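Local coordinates for protein putative N-acetylmuramoyl-L-alanine amidase,autolysin cwp6 (Peptoclostridium difficile, PDB 5J72) that probably hydrolyses the amide bond between N-acetylmuramic acid and L-alanine in peptidoglycan as a zinc-dependent autolysin, anchored to the cell wall by CWB2 modules, at residues 542-547 with 576-581; 528-533 with 599-604; 560-565 with 631-636; 513-518 with 593-598. All coordinates share one frame; numbering follows the deposited sequence.

Contact 1 of 4, residues 542-547 with 576-581; sequences EIYYKV and GIKTRT
The Tyr545 ring carries the Thr579 methyl on one face: CG2 lies 3.6 Å from the ring centroid and 19° off the ring normal, a CH-pi contact displaced toward the rim. In plane at the ring's edge sits a water that bridges Tyr545 OH and Ile577 O, while Ile577 CD1 comes obliquely to within 3.6 Å of Tyr545 CE1. The Tyr544 ring crosses the Lys578 chain at a slant, CE2 being 3.6 Å from Lys578 CB, and has the backbone carbon of Thr579 at its edge.

Strands 541-544 and 574-578 run parallel and are joined through helix 554-569, a beta-alpha-beta unit of the amidase domain. Their backbones are paired by Lys578 N to Ile543 O at 2.7 Å and Tyr545 N to Lys578 O at 3.0 Å, the latter nearly along the C=O axis; Ile543 N to Gly576 O is weak.

On the face of Tyr544 and Lys578, the lysine bends at its last torsion (chi4 69°) and sets NZ 2.9 Å from Glu542 OE1, a salt bridge met from above the carboxylate plane. Arg575 NE forms a second salt bridge to OE1, and its carbonyl accepts from Lys578 NZ. Tyr544 OH donates to Glu542 OE2 at 3.1 Å.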
# COMPACT_ATOMS: atom_id res chain seq x y z
N GLU A 542 -2.29 -16.38 32.04
CA GLU A 542 -3.54 -16.65 32.76
C GLU A 542 -4.62 -15.90 32.07
O GLU A 542 -4.33 -14.88 31.44
CB GLU A 542 -3.47 -16.19 34.22
CG GLU A 542 -3.05 -14.72 34.34
CD GLU A 542 -2.77 -14.34 35.83
OE1 GLU A 542 -2.37 -15.25 36.62
OE2 GLU A 542 -2.95 -13.16 36.19
N ILE A 543 -5.83 -16.36 32.17
CA ILE A 543 -6.91 -15.66 31.54
C ILE A 543 -8.02 -15.55 32.57
O ILE A 543 -8.32 -16.54 33.24
CB ILE A 543 -7.37 -16.46 30.28
CG1 ILE A 543 -6.13 -16.64 29.29
CG2 ILE A 543 -8.57 -15.75 29.61
CD1 ILE A 543 -6.46 -17.34 28.01
N TYR A 544 -8.66 -14.40 32.69
CA TYR A 544 -9.79 -14.22 33.58
C TYR A 544 -11.05 -14.40 32.85
O TYR A 544 -11.16 -13.93 31.69
CB TYR A 544 -9.78 -12.79 34.15
CG TYR A 544 -8.68 -12.65 35.16
CD1 TYR A 544 -7.42 -12.23 34.79
CD2 TYR A 544 -8.87 -13.03 36.50
CE1 TYR A 544 -6.38 -12.18 35.69
CE2 TYR A 544 -7.84 -12.99 37.40
CZ TYR A 544 -6.59 -12.57 37.00
OH TYR A 544 -5.53 -12.56 37.87
N TYR A 545 -12.04 -15.03 33.46
CA TYR A 545 -13.31 -15.19 32.77
C TYR A 545 -14.45 -14.83 33.78
O TYR A 545 -14.11 -14.54 34.91
CB TYR A 545 -13.45 -16.61 32.17
CG TYR A 545 -13.44 -17.71 33.22
CD1 TYR A 545 -12.25 -18.12 33.81
CD2 TYR A 545 -14.62 -18.31 33.63
CE1 TYR A 545 -12.24 -19.10 34.81
CE2 TYR A 545 -14.62 -19.30 34.61
CZ TYR A 545 -13.44 -19.69 35.20
OH TYR A 545 -13.47 -20.68 36.16
N LYS A 546 -15.72 -14.83 33.37
CA LYS A 546 -16.77 -14.36 34.28
C LYS A 546 -17.07 -15.40 35.39
O LYS A 546 -17.18 -16.59 35.12
CB LYS A 546 -18.03 -14.09 33.49
CG LYS A 546 -17.95 -12.95 32.50
CD LYS A 546 -19.27 -12.71 31.89
CE LYS A 546 -19.27 -11.53 30.99
NZ LYS A 546 -20.65 -11.19 30.48
N VAL A 547 -17.19 -14.93 36.64
CA VAL A 547 -17.43 -15.83 37.77
C VAL A 547 -18.70 -16.64 37.55
O VAL A 547 -18.73 -17.79 37.92
CB VAL A 547 -17.47 -14.98 39.08
CG1 VAL A 547 -18.73 -14.14 39.12
CG2 VAL A 547 -17.36 -15.90 40.30
N GLY A 576 -3.27 -21.01 34.46
CA GLY A 576 -4.67 -21.41 34.49
C GLY A 576 -5.62 -20.29 34.17
O GLY A 576 -5.19 -19.17 33.94
N ILE A 577 -6.93 -20.61 34.14
CA ILE A 577 -7.97 -19.64 33.91
C ILE A 577 -8.42 -19.22 35.33
O ILE A 577 -8.43 -20.07 36.24
CB ILE A 577 -9.07 -20.27 33.04
CG1 ILE A 577 -9.66 -21.54 33.66
CG2 ILE A 577 -8.44 -20.64 31.68
CD1 ILE A 577 -10.98 -21.93 33.00
N LYS A 578 -8.78 -17.96 35.54
CA LYS A 578 -9.11 -17.48 36.87
C LYS A 578 -10.34 -16.60 36.95
O LYS A 578 -10.76 -16.03 35.93
CB LYS A 578 -7.98 -16.63 37.35
CG LYS A 578 -6.67 -17.31 37.47
CD LYS A 578 -5.70 -16.31 37.99
CE LYS A 578 -4.52 -16.94 38.67
NZ LYS A 578 -3.66 -17.64 37.70
N THR A 579 -10.98 -16.53 38.13
CA THR A 579 -12.07 -15.60 38.30
C THR A 579 -11.62 -14.71 39.47
O THR A 579 -10.72 -15.08 40.23
CB THR A 579 -13.43 -16.22 38.54
OG1 THR A 579 -13.40 -16.95 39.78
CG2 THR A 579 -13.84 -17.11 37.45
N ARG A 580 -12.21 -13.53 39.58
CA ARG A 580 -11.86 -12.60 40.64
C ARG A 580 -13.09 -11.74 40.89
O ARG A 580 -13.73 -11.28 39.95
CB ARG A 580 -10.64 -11.81 40.25
CG ARG A 580 -10.04 -11.11 41.44
CD ARG A 580 -9.16 -9.97 41.01
NE ARG A 580 -9.04 -9.00 42.10
CZ ARG A 580 -8.01 -8.18 42.25
NH1 ARG A 580 -7.00 -8.21 41.39
NH2 ARG A 580 -7.98 -7.31 43.26
N THR A 581 -13.44 -11.56 42.18
CA THR A 581 -14.66 -10.82 42.49
C THR A 581 -14.44 -9.66 43.45
O THR A 581 -13.40 -9.54 44.11
CB THR A 581 -15.69 -11.76 43.15
OG1 THR A 581 -15.04 -12.34 44.30
CG2 THR A 581 -16.17 -12.85 42.20
O HOH W 1 -13.73 -12.77 37.17
O HOH W 2 -10.96 -21.20 37.65

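Contact 2 of 4, residues 528-533 with 599-604; sequences SIHYNA and AILVEC. With ZN (zinc ion), chain I.
This is a buried pairing of two parallel strands in the interior of the catalytic domain's six-stranded mixed sheet, next to the zinc. The evidence is a regular series of backbone bonds: Ser528 N to Ile600 O at 3.0 Å, Val602 N to Ser528 O, His530 N to Val602 O and Cys604 N to His530 O. The first is practically straight (179° at the hydrogen), and the third arrives nearly along the carbonyl axis of Val602.

Ser528, His530, Leu601 and Glu603 share the metal-side face. Leu601 CD1 lies over one face of the His530 ring, 3.5 Å from His530 CD2, and the two side chains cross at about a right angle. With CG beside the backbone N, the ring directs ND1 to the zinc at 2.2 Å. His460, Glu477 and three waters complete the six ligands, the histidine and glutamate set expected of a zinc-dependent Amidase_3 fold. Ser528 OG lies in the plane of the ring at its edge and is bonded to Asp457.

Glu603 bends at chi2 (-86°), and its carboxylate stacks on the Asn532 amide with the planes 12° apart. A zinc-bound water lies 3.0 Å from Glu603 OE2, placed to donate to it or to Tyr531 O, so the carboxylate may influence that water's ionisation.

On the reverse face Cys604 covers the Tyr531 ring: CB is 3.9 Å from the centroid, and SG approaches obliquely in a sulfur-aromatic contact. The phenol OH is held by Thr484, and SG also packs 3.7 Å from Ile529 CG2, beneath helices 477-494 and 619-637.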
# COMPACT_ATOMS: atom_id res chain seq x y z
N SER A 528 -10.28 -8.97 25.91
CA SER A 528 -9.38 -7.90 26.28
C SER A 528 -8.00 -8.50 26.35
O SER A 528 -7.82 -9.61 26.87
CB SER A 528 -9.84 -7.29 27.61
OG SER A 528 -8.99 -6.23 28.03
N ILE A 529 -6.97 -7.81 25.82
CA ILE A 529 -5.64 -8.36 25.77
C ILE A 529 -4.74 -7.47 26.58
O ILE A 529 -4.65 -6.27 26.32
CB ILE A 529 -5.15 -8.44 24.27
CG1 ILE A 529 -6.01 -9.51 23.53
CG2 ILE A 529 -3.67 -8.87 24.17
CD1 ILE A 529 -5.74 -9.57 22.02
N HIS A 530 -4.07 -8.07 27.55
CA HIS A 530 -3.21 -7.36 28.50
C HIS A 530 -1.89 -8.11 28.74
O HIS A 530 -1.74 -9.25 28.29
CB HIS A 530 -3.96 -7.24 29.84
CG HIS A 530 -5.04 -6.19 29.82
ND1 HIS A 530 -4.90 -4.96 30.48
CD2 HIS A 530 -6.25 -6.19 29.20
CE1 HIS A 530 -6.01 -4.28 30.21
NE2 HIS A 530 -6.87 -4.96 29.45
N TYR A 531 -0.92 -7.46 29.42
CA TYR A 531 0.34 -8.11 29.79
C TYR A 531 0.47 -7.96 31.33
O TYR A 531 0.09 -6.91 31.86
CB TYR A 531 1.53 -7.48 29.06
CG TYR A 531 1.67 -8.08 27.68
CD1 TYR A 531 2.58 -9.09 27.43
CD2 TYR A 531 0.84 -7.67 26.64
CE1 TYR A 531 2.66 -9.70 26.18
CE2 TYR A 531 0.91 -8.28 25.38
CZ TYR A 531 1.82 -9.30 25.16
OH TYR A 531 1.88 -9.90 23.92
N ASN A 532 0.93 -9.01 32.04
CA ASN A 532 1.03 -9.02 33.51
C ASN A 532 2.32 -8.40 33.99
O ASN A 532 3.21 -8.10 33.20
CB ASN A 532 1.00 -10.44 34.07
CG ASN A 532 -0.19 -10.67 34.91
OD1 ASN A 532 -0.56 -9.79 35.68
ND2 ASN A 532 -0.89 -11.80 34.79
N ALA A 533 2.41 -8.24 35.33
CA ALA A 533 3.60 -7.68 36.00
C ALA A 533 3.49 -8.01 37.50
O ALA A 533 2.41 -8.29 37.98
CB ALA A 533 3.67 -6.15 35.82
N ALA A 599 -17.15 -12.34 27.76
CA ALA A 599 -15.93 -11.54 27.82
C ALA A 599 -14.88 -12.17 28.64
O ALA A 599 -15.20 -12.79 29.65
CB ALA A 599 -16.27 -10.17 28.44
N ILE A 600 -13.62 -12.06 28.23
CA ILE A 600 -12.50 -12.60 28.97
C ILE A 600 -11.39 -11.60 28.88
O ILE A 600 -11.42 -10.69 28.02
CB ILE A 600 -11.94 -13.92 28.42
CG1 ILE A 600 -11.59 -13.72 26.90
CG2 ILE A 600 -13.03 -15.07 28.58
CD1 ILE A 600 -10.82 -14.88 26.35
N LEU A 601 -10.39 -11.76 29.72
CA LEU A 601 -9.24 -10.91 29.70
C LEU A 601 -8.02 -11.76 29.75
O LEU A 601 -7.76 -12.49 30.71
CB LEU A 601 -9.22 -9.87 30.84
CG LEU A 601 -8.07 -8.85 30.84
CD1 LEU A 601 -8.56 -7.57 31.48
CD2 LEU A 601 -6.84 -9.32 31.57
N VAL A 602 -7.22 -11.68 28.69
CA VAL A 602 -6.02 -12.47 28.54
C VAL A 602 -4.83 -11.73 29.03
O VAL A 602 -4.58 -10.62 28.59
CB VAL A 602 -5.79 -12.80 27.03
CG1 VAL A 602 -4.53 -13.64 26.84
CG2 VAL A 602 -7.03 -13.50 26.45
N GLU A 603 -4.04 -12.35 29.98
CA GLU A 603 -2.78 -11.76 30.41
C GLU A 603 -1.77 -12.62 29.70
O GLU A 603 -1.37 -13.68 30.23
CB GLU A 603 -2.60 -11.88 31.93
CG GLU A 603 -3.66 -11.06 32.64
CD GLU A 603 -3.22 -9.59 32.80
OE1 GLU A 603 -2.18 -9.21 32.25
OE2 GLU A 603 -3.93 -8.84 33.47
N CYS A 604 -1.36 -12.20 28.47
CA CYS A 604 -0.49 -13.00 27.60
C CYS A 604 0.76 -13.56 28.22
O CYS A 604 1.15 -14.69 27.95
CB CYS A 604 -0.09 -12.17 26.38
SG CYS A 604 -1.52 -11.51 25.49
ZN ZN I . -3.35 -4.39 31.93
O HOH W 3 -2.71 -6.17 32.97
O HOH W 4 0.04 -13.58 32.64
O HOH W 5 -4.87 -4.14 33.44
O HOH W 6 -1.95 -3.58 33.63

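Contact 3 of 4, residues 560-565 with 631-636; sequences SNILKR and IGIEDT
Helices 554-569 and 619-637 of the amidase domain pack side by side in a roughly antiparallel sense, their local axes 7.7 Å apart at closest and their directions 145° apart. Arg565 spans the groove between them. Its CB leans toward the backbone N of Gly632, and CG comes to 3.6 Å from that same nitrogen. A bend at chi2 (-56°) then carries the chain across the second helix, so that CD passes both Ile631 CG2 and Asp635 OD2. The guanidinium lies with one face against Ile631 CG2, 3.3 Å from NE, while its edge meets the Asp635 carboxylate. There the grip is side-on and two-pronged: Arg565 NE donates to Asp635 OD2 at 2.8 Å, and Arg565 NH1 donates to Asp635 OD1 at 3.1 Å. Both oxygens use their syn lone pairs, and the two groups are nearly coplanar (27° between planes). NH2 has a further partner in Glu568, and a water donates to Asp635 OD2; these would help to fix the rotation of both groups.

Gly632 is what permits the close approach. Its CA stands 4.0 Å from that of Ile562, and a CB there would clash with Ile562 CA. Deeper in, Ile562 CD1 packs against Ile633 CG1 with the two chains side by side and pointing the same way, and Ile562 continues onto Ile600 and Val602 of the central sheet.

At the far end, Asn561 ND2 donates within its amide plane to Thr636 OG1 at 2.9 Å, and that hydroxyl in turn donates a hydrogen bond to Gly632 O, one turn back in its own helix.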
# COMPACT_ATOMS: atom_id res chain seq x y z
N SER A 560 -10.31 -21.38 28.26
CA SER A 560 -9.59 -22.67 28.17
C SER A 560 -9.01 -22.85 26.77
O SER A 560 -7.83 -23.20 26.66
CB SER A 560 -10.53 -23.85 28.44
OG SER A 560 -11.25 -23.55 29.63
N ASN A 561 -9.82 -22.57 25.73
CA ASN A 561 -9.33 -22.68 24.33
C ASN A 561 -8.14 -21.77 24.08
O ASN A 561 -7.12 -22.21 23.55
CB ASN A 561 -10.45 -22.32 23.37
CG ASN A 561 -11.52 -23.35 23.30
OD1 ASN A 561 -11.22 -24.48 23.66
ND2 ASN A 561 -12.76 -23.03 22.89
N ILE A 562 -8.23 -20.47 24.47
CA ILE A 562 -7.09 -19.52 24.21
C ILE A 562 -5.88 -19.91 24.97
O ILE A 562 -4.75 -19.88 24.45
CB ILE A 562 -7.57 -18.06 24.57
CG1 ILE A 562 -8.68 -17.65 23.59
CG2 ILE A 562 -6.36 -17.09 24.56
CD1 ILE A 562 -9.52 -16.45 24.04
N LEU A 563 -6.05 -20.30 26.23
CA LEU A 563 -4.88 -20.70 27.02
C LEU A 563 -4.19 -21.92 26.35
O LEU A 563 -2.98 -21.98 26.22
CB LEU A 563 -5.43 -21.09 28.46
CG LEU A 563 -4.34 -21.62 29.39
CD1 LEU A 563 -3.29 -20.57 29.70
CD2 LEU A 563 -4.99 -22.05 30.70
N LYS A 564 -5.00 -22.90 25.92
CA LYS A 564 -4.45 -24.08 25.22
C LYS A 564 -3.67 -23.59 23.98
O LYS A 564 -2.50 -23.96 23.81
CB LYS A 564 -5.62 -24.97 24.78
CG LYS A 564 -5.18 -26.23 24.04
CD LYS A 564 -6.37 -27.18 23.78
CE LYS A 564 -5.91 -28.68 23.73
NZ LYS A 564 -6.73 -29.51 22.77
N ARG A 565 -4.30 -22.73 23.12
CA ARG A 565 -3.56 -22.32 21.89
C ARG A 565 -2.28 -21.56 22.18
O ARG A 565 -1.28 -21.77 21.51
CB ARG A 565 -4.47 -21.53 20.97
CG ARG A 565 -5.67 -22.38 20.47
CD ARG A 565 -5.20 -23.69 19.76
NE ARG A 565 -6.35 -24.18 19.00
CZ ARG A 565 -6.27 -25.11 18.06
NH1 ARG A 565 -7.35 -25.48 17.40
NH2 ARG A 565 -5.11 -25.70 17.80
N ILE A 631 -6.72 -17.99 17.11
CA ILE A 631 -7.13 -19.41 16.85
C ILE A 631 -8.03 -19.88 18.02
O ILE A 631 -9.07 -20.50 17.79
CB ILE A 631 -5.90 -20.33 16.70
CG1 ILE A 631 -5.13 -20.01 15.37
CG2 ILE A 631 -6.39 -21.87 16.64
CD1 ILE A 631 -3.68 -20.57 15.39
N GLY A 632 -7.61 -19.57 19.26
CA GLY A 632 -8.43 -19.93 20.43
C GLY A 632 -9.80 -19.31 20.35
O GLY A 632 -10.79 -19.92 20.73
N ILE A 633 -9.90 -18.04 19.88
CA ILE A 633 -11.20 -17.41 19.75
C ILE A 633 -12.05 -18.12 18.67
O ILE A 633 -13.26 -18.35 18.87
CB ILE A 633 -11.06 -15.89 19.38
CG1 ILE A 633 -10.44 -15.15 20.63
CG2 ILE A 633 -12.44 -15.25 18.95
CD1 ILE A 633 -10.01 -13.65 20.28
N GLU A 634 -11.44 -18.41 17.52
CA GLU A 634 -12.14 -19.10 16.43
C GLU A 634 -12.65 -20.49 16.97
O GLU A 634 -13.79 -20.88 16.66
CB GLU A 634 -11.16 -19.31 15.28
CG GLU A 634 -11.74 -20.22 14.20
CD GLU A 634 -10.70 -20.55 13.13
OE1 GLU A 634 -9.54 -20.82 13.46
OE2 GLU A 634 -11.10 -20.52 11.95
N ASP A 635 -11.82 -21.21 17.72
CA ASP A 635 -12.23 -22.46 18.36
C ASP A 635 -13.52 -22.28 19.08
O ASP A 635 -14.40 -23.15 19.03
CB ASP A 635 -11.26 -22.90 19.44
CG ASP A 635 -9.95 -23.39 18.92
OD1 ASP A 635 -9.88 -23.78 17.75
OD2 ASP A 635 -8.97 -23.41 19.70
N THR A 636 -13.63 -21.17 19.77
CA THR A 636 -14.78 -20.87 20.58
C THR A 636 -16.00 -20.42 19.84
O THR A 636 -17.09 -20.94 20.14
CB THR A 636 -14.36 -19.78 21.61
OG1 THR A 636 -13.20 -20.22 22.31
CG2 THR A 636 -15.46 -19.53 22.63
O HOH W 7 -15.00 -24.70 22.09
O HOH W 8 -8.03 -24.96 21.76

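Contact 4 of 4, residues 513-518 with 593-598; sequences ERTALS and RNNNYP
Ser518 and Asn595 face each other across the contact, the hydroxyl set against the side of the amide oxygen. Ser518 OG lies anti to its backbone N (chi1 -170°), which swings it away from its own helix toward Asn595, and it donates to Asn595 OD1 at 2.9 Å. The approach is in the carbonyl plane, on a lone pair, with a C=O...donor angle of 108°. The Asn595 torsion, chi1 -145°, lies off the usual staggered positions, and it brings the amide back toward the serine.

The same oxygen also accepts from Tyr597 N at 3.2 Å, this time from above the carbonyl plane. An acceptor for the backbone NH two residues on defines an Asx turn, here in the loop that leads from helix 590-593 into strand 599-606. OD1 is therefore gripped by two donors, one from helix 511-521 and one from its own loop. The amide's other end is fixed as well, since ND2 donates to Val591 O, so both ends of the group are tied down.

One turn earlier on the helix, Thr515 presents its methyl rather than its hydroxyl. OG1 sits beside the backbone N and bonds to Leu511 O, which leaves CG2 anti to that nitrogen and directed at the loop. CG2 meets Asn594 O at 3.1 Å and Asn594 CB at 3.8 Å, just where the chain leaves helical geometry.

The Tyr597 ring comes obliquely to the helix backbone, CD2 being 3.9 Å from Ser518 O. Phe526 of strand 525-532 packs on both Ser518 and Asn595.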
# COMPACT_ATOMS: atom_id res chain seq x y z
N GLU A 513 -15.90 2.99 28.02
CA GLU A 513 -16.14 3.17 26.56
C GLU A 513 -15.97 1.77 25.82
O GLU A 513 -16.75 1.41 24.94
CB GLU A 513 -15.13 4.18 25.98
CG GLU A 513 -15.55 4.44 24.54
CD GLU A 513 -14.82 5.58 23.84
OE1 GLU A 513 -13.89 6.20 24.45
OE2 GLU A 513 -15.18 5.84 22.65
N ARG A 514 -14.94 1.00 26.22
CA ARG A 514 -14.70 -0.32 25.63
C ARG A 514 -15.88 -1.17 25.88
O ARG A 514 -16.32 -1.92 24.99
CB ARG A 514 -13.44 -0.92 26.24
CG ARG A 514 -12.22 -0.04 25.97
CD ARG A 514 -11.12 -0.36 26.96
NE ARG A 514 -10.06 0.63 26.96
CZ ARG A 514 -8.83 0.42 26.51
NH1 ARG A 514 -8.50 -0.75 25.96
NH2 ARG A 514 -7.90 1.36 26.64
N THR A 515 -16.43 -1.12 27.13
CA THR A 515 -17.60 -1.95 27.41
C THR A 515 -18.83 -1.48 26.68
O THR A 515 -19.60 -2.32 26.18
CB THR A 515 -17.87 -2.00 28.94
OG1 THR A 515 -16.60 -2.25 29.59
CG2 THR A 515 -18.78 -3.15 29.28
N ALA A 516 -19.05 -0.16 26.59
CA ALA A 516 -20.24 0.34 25.87
C ALA A 516 -20.19 -0.15 24.44
O ALA A 516 -21.21 -0.55 23.88
CB ALA A 516 -20.28 1.86 25.86
N LEU A 517 -18.98 -0.14 23.85
CA LEU A 517 -18.80 -0.60 22.48
C LEU A 517 -19.21 -2.02 22.39
O LEU A 517 -19.94 -2.41 21.47
CB LEU A 517 -17.34 -0.45 22.02
CG LEU A 517 -17.07 -0.89 20.57
CD1 LEU A 517 -17.96 -0.06 19.61
CD2 LEU A 517 -15.62 -0.67 20.23
N SER A 518 -18.74 -2.85 23.33
CA SER A 518 -19.11 -4.28 23.31
C SER A 518 -20.62 -4.45 23.35
O SER A 518 -21.20 -5.23 22.61
CB SER A 518 -18.51 -4.98 24.52
OG SER A 518 -18.66 -6.38 24.40
N ARG A 593 -17.52 -7.51 34.30
CA ARG A 593 -18.72 -7.23 35.10
C ARG A 593 -19.75 -6.45 34.36
O ARG A 593 -20.94 -6.72 34.50
CB ARG A 593 -18.28 -6.46 36.38
CG ARG A 593 -19.49 -6.06 37.31
CD ARG A 593 -18.93 -5.37 38.58
NE ARG A 593 -18.50 -4.00 38.27
CZ ARG A 593 -17.24 -3.58 38.13
NH1 ARG A 593 -16.23 -4.43 38.29
NH2 ARG A 593 -16.99 -2.32 37.77
N ASN A 594 -19.34 -5.50 33.53
CA ASN A 594 -20.32 -4.67 32.86
C ASN A 594 -20.60 -5.03 31.42
O ASN A 594 -21.27 -4.29 30.70
CB ASN A 594 -19.83 -3.20 32.91
CG ASN A 594 -19.97 -2.67 34.30
OD1 ASN A 594 -21.01 -2.91 34.91
ND2 ASN A 594 -18.97 -2.02 34.90
N ASN A 595 -20.09 -6.15 30.99
CA ASN A 595 -20.33 -6.58 29.61
C ASN A 595 -21.61 -7.48 29.54
O ASN A 595 -21.69 -8.45 30.28
CB ASN A 595 -19.13 -7.43 29.18
CG ASN A 595 -18.80 -7.25 27.73
OD1 ASN A 595 -19.70 -7.33 26.88
ND2 ASN A 595 -17.54 -7.01 27.40
N ASN A 596 -22.56 -7.18 28.66
CA ASN A 596 -23.75 -8.04 28.55
C ASN A 596 -23.44 -9.24 27.65
O ASN A 596 -24.32 -10.06 27.42
CB ASN A 596 -24.90 -7.28 27.94
CG ASN A 596 -25.33 -6.15 28.81
OD1 ASN A 596 -25.78 -5.12 28.30
ND2 ASN A 596 -25.25 -6.26 30.12
N TYR A 597 -22.19 -9.34 27.13
CA TYR A 597 -21.82 -10.43 26.23
C TYR A 597 -20.66 -11.18 26.79
O TYR A 597 -19.98 -10.69 27.70
CB TYR A 597 -21.55 -9.86 24.81
CG TYR A 597 -22.83 -9.25 24.33
CD1 TYR A 597 -23.81 -10.04 23.74
CD2 TYR A 597 -23.14 -7.94 24.61
CE1 TYR A 597 -25.07 -9.53 23.45
CE2 TYR A 597 -24.41 -7.41 24.33
CZ TYR A 597 -25.37 -8.22 23.75
OH TYR A 597 -26.61 -7.71 23.47
N PRO A 598 -20.40 -12.40 26.30
CA PRO A 598 -19.28 -13.18 26.82
C PRO A 598 -17.94 -12.38 26.69
O PRO A 598 -17.65 -11.86 25.62
CB PRO A 598 -19.30 -14.45 25.95
CG PRO A 598 -20.58 -14.47 25.32
CD PRO A 598 -20.97 -13.02 25.10

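All four contacts belong to the amidase domain. Contact 2 lies at the zinc, which His530 binds directly. Contact 1, its centre 10 Å away, extends the same sheet: Tyr544 N bonds to Leu601 O, and the Tyr544 side chain is about 9 Å from the metal. Contact 3 backs the sheet through Ile562, which packs on Ile543 of contact 1 and also reaches contact 2; its centre lies 14 to 15 Å from theirs. Contact 4 adjoins contact 2 in sequence, and Lys546 of contact 1 donates to Asn595 O and Tyr597 O in its loop. Contacts 3 and 4 do not touch, their nearest atoms being about 7 Å apart.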